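Local coordinates for beta chain (Acipenser persicus, PDB 6IYH), which probably carries oxygen in sturgeon blood as the haem-bearing beta subunit of a four-chain haemoglobin, at residues 12-17 / 68-73. Residues are numbered along the deposited sequence; the frame is centred on the assembly and turned at random.
With HEM (protoporphyrin IX containing Fe), chain D.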
loop_
_atom_site.group_PDB
_atom_site.type_symbol
_atom_site.label_atom_id
_atom_site.label_comp_id
_atom_site.label_asym_id
_atom_site.label_seq_id
_atom_site.Cartn_x
_atom_site.Cartn_y
_atom_site.Cartn_z
ATOM N N THR B 12 -2.816 19.221 23.801
ATOM C CA THR B 12 -3.456 20.547 23.667
ATOM C C THR B 12 -4.499 20.569 22.573
ATOM O O THR B 12 -5.554 21.161 22.739
ATOM C CB THR B 12 -2.532 21.774 23.476
ATOM O OG1 THR B 12 -1.935 21.754 22.194
ATOM C CG2 THR B 12 -1.401 21.753 24.473
ATOM N N LEU B 13 -4.196 19.951 21.440
ATOM C CA LEU B 13 -5.190 19.924 20.381
ATOM C C LEU B 13 -6.360 19.062 20.808
ATOM O O LEU B 13 -7.505 19.428 20.541
ATOM C CB LEU B 13 -4.546 19.385 19.071
ATOM C CG LEU B 13 -5.459 19.564 17.859
ATOM C CD1 LEU B 13 -4.707 19.662 16.522
ATOM C CD2 LEU B 13 -6.288 18.301 17.664
ATOM N N TRP B 14 -6.112 17.944 21.484
ATOM C CA TRP B 14 -7.154 17.008 21.903
ATOM C C TRP B 14 -8.126 17.681 22.830
ATOM O O TRP B 14 -9.340 17.450 22.766
ATOM C CB TRP B 14 -6.621 15.775 22.566
ATOM C CG TRP B 14 -7.633 14.775 22.833
ATOM C CD1 TRP B 14 -8.105 14.343 24.013
ATOM C CD2 TRP B 14 -8.383 14.043 21.814
ATOM N NE1 TRP B 14 -9.099 13.436 23.817
ATOM C CE2 TRP B 14 -9.266 13.201 22.488
ATOM C CE3 TRP B 14 -8.393 14.070 20.409
ATOM C CZ2 TRP B 14 -10.179 12.347 21.811
ATOM C CZ3 TRP B 14 -9.248 13.163 19.739
ATOM C CH2 TRP B 14 -10.111 12.353 20.438
ATOM N N ALA B 15 -7.598 18.576 23.667
ATOM C CA ALA B 15 -8.482 19.265 24.619
ATOM C C ALA B 15 -9.527 20.142 23.941
ATOM O O ALA B 15 -10.520 20.537 24.595
ATOM C CB ALA B 15 -7.640 20.094 25.576
ATOM N N LYS B 16 -9.372 20.453 22.647
ATOM C CA LYS B 16 -10.313 21.255 21.918
ATOM C C LYS B 16 -11.081 20.415 20.866
ATOM O O LYS B 16 -11.799 21.001 20.095
ATOM C CB LYS B 16 -9.624 22.366 21.166
ATOM C CG LYS B 16 -8.872 23.325 22.058
ATOM C CD LYS B 16 -8.291 24.475 21.250
ATOM C CE LYS B 16 -8.161 25.627 22.241
ATOM N NZ LYS B 16 -7.284 26.707 21.732
ATOM N N VAL B 17 -10.887 19.103 20.846
ATOM C CA VAL B 17 -11.611 18.274 19.802
ATOM C C VAL B 17 -13.037 17.935 20.301
ATOM O O VAL B 17 -13.207 17.313 21.332
ATOM C CB VAL B 17 -10.831 16.973 19.503
ATOM C CG1 VAL B 17 -11.717 15.935 18.806
ATOM C CG2 VAL B 17 -9.579 17.308 18.675
ATOM N N ASP B 68 -13.619 8.610 20.467
ATOM C CA ASP B 68 -13.408 8.215 21.898
ATOM C C ASP B 68 -12.321 7.217 22.101
ATOM O O ASP B 68 -11.518 7.382 23.013
ATOM C CB ASP B 68 -14.716 7.755 22.533
ATOM C CG ASP B 68 -15.661 8.901 22.755
ATOM O OD1 ASP B 68 -15.222 10.036 22.566
ATOM O OD2 ASP B 68 -16.844 8.658 23.123
ATOM N N SER B 69 -12.183 6.254 21.170
ATOM C CA SER B 69 -11.105 5.279 21.159
ATOM C C SER B 69 -9.786 5.899 20.842
ATOM O O SER B 69 -8.789 5.523 21.390
ATOM C CB SER B 69 -11.465 4.195 20.134
ATOM O OG SER B 69 -10.544 3.172 20.131
ATOM N N VAL B 70 -9.766 6.897 19.968
ATOM C CA VAL B 70 -8.540 7.670 19.769
ATOM C C VAL B 70 -8.170 8.320 21.106
ATOM O O VAL B 70 -7.033 8.286 21.540
ATOM C CB VAL B 70 -8.755 8.734 18.677
ATOM C CG1 VAL B 70 -7.544 9.673 18.646
ATOM C CG2 VAL B 70 -8.934 8.129 17.265
ATOM N N GLY B 71 -9.154 8.871 21.797
ATOM C CA GLY B 71 -8.893 9.376 23.155
ATOM C C GLY B 71 -8.287 8.341 24.076
ATOM O O GLY B 71 -7.293 8.615 24.784
ATOM N N ASN B 72 -8.798 7.117 24.038
ATOM C CA ASN B 72 -8.162 5.983 24.809
ATOM C C ASN B 72 -6.725 5.744 24.386
ATOM O O ASN B 72 -5.798 5.547 25.219
ATOM C CB ASN B 72 -8.941 4.657 24.688
ATOM C CG ASN B 72 -10.320 4.711 25.291
ATOM O OD1 ASN B 72 -10.549 5.408 26.270
ATOM N ND2 ASN B 72 -11.264 3.983 24.698
ATOM N N ALA B 73 -6.460 5.777 23.062
ATOM C CA ALA B 73 -5.074 5.616 22.621
ATOM C C ALA B 73 -4.167 6.703 23.164
ATOM O O ALA B 73 -3.025 6.464 23.530
ATOM C CB ALA B 73 -4.979 5.558 21.091
HETATM C CHA HEM D . -16.199 -1.013 15.625
HETATM C CHB HEM D . -12.423 1.735 16.737
HETATM C CHC HEM D . -11.171 1.765 12.045
HETATM C CHD HEM D . -14.888 -1.125 11.002
HETATM C C1A HEM D . -15.240 -0.290 16.296
HETATM C C2A HEM D . -15.348 0.021 17.687
HETATM C C3A HEM D . -14.323 0.797 17.994
HETATM C C4A HEM D . -13.571 1.018 16.809
HETATM C CMA HEM D . -14.004 1.380 19.372
HETATM C CAA HEM D . -16.404 -0.452 18.669
HETATM C CBA HEM D . -15.893 -1.704 19.378
HETATM C CGA HEM D . -16.850 -2.267 20.420
HETATM O O1A HEM D . -17.954 -2.756 20.105
HETATM O O2A HEM D . -16.535 -2.270 21.624
HETATM C C1B HEM D . -11.738 2.004 15.534
HETATM C C2B HEM D . -10.542 2.796 15.439
HETATM C C3B HEM D . -10.251 2.857 14.108
HETATM C C4B HEM D . -11.192 1.982 13.421
HETATM C CMB HEM D . -9.787 3.579 16.527
HETATM C CAB HEM D . -9.171 3.536 13.361
HETATM C CBB HEM D . -8.427 4.532 13.875
HETATM C C1C HEM D . -12.079 1.050 11.301
HETATM C C2C HEM D . -12.091 0.830 9.872
HETATM C C3C HEM D . -13.155 -0.012 9.587
HETATM C C4C HEM D . -13.760 -0.381 10.869
HETATM C CMC HEM D . -11.189 1.600 8.973
HETATM C CAC HEM D . -13.700 -0.487 8.290
HETATM C CBC HEM D . -13.255 0.029 7.134
HETATM C C1D HEM D . -15.580 -1.254 12.220
HETATM C C2D HEM D . -16.847 -1.961 12.287
HETATM C C3D HEM D . -17.215 -1.991 13.576
HETATM C C4D HEM D . -16.156 -1.231 14.244
HETATM C CMD HEM D . -17.559 -2.658 11.125
HETATM C CAD HEM D . -18.479 -2.576 14.188
HETATM C CBD HEM D . -19.578 -1.518 13.875
HETATM C CGD HEM D . -20.980 -1.805 14.390
HETATM O O1D HEM D . -21.344 -1.429 15.519
HETATM O O2D HEM D . -21.792 -2.342 13.641
HETATM N NA HEM D . -14.172 0.321 15.790
HETATM N NB HEM D . -12.043 1.470 14.329
HETATM N NC HEM D . -13.079 0.258 11.847
HETATM N ND HEM D . -15.116 -0.815 13.416
HETATM FE FE HEM D . -13.617 0.256 13.864
HETATM O O HOH W 1 -14.713 1.951 13.356
#
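Trp14 reaches from helix 4-14 to the backbone of helix 57-75, where the CZ2 corner of its indole comes up obliquely to Gly71: CZ2 lies 3.5 Å from Gly71 CA and 3.6 Å from Gly71 N. CG stands anti to the backbone N (chi1 -173°), which sends the indole out toward helix 57-75. With no CB on Gly71, the indole can come this near; a CB there would probably be tight against CZ2 and too close to Asp68 O. Farther round the six-membered ring, CZ3 touches Val70 CG1 at 4.0 Å, and CH2 sits 4.1 Å from the same methyl. Val70 offers this branch because CG1 is the one anti to its backbone N. The two helices are A and E of the globin fold, and the indole is the side chain that spans them here, with Trp129 of helix 123-142 and Val19 of helix 19-33 also against it. With an alanine at this position in place of Trp14, the Val70 methyl would probably lose its aromatic neighbour and a gap open beside Gly71. Trp14 opens a type I turn that runs to Val17, closed by Val17 N to Trp14 O at 3.0 Å, and this brings Val17 CB 3.8 Å above one indole face, offset toward the rim. On the haem side of helix 57-75, Ser69 lines the pocket, its OG 3.7 Å from the haem methyl CMB, while the haem iron FE has a water oxygen at 2.1 Å as one of its ligands.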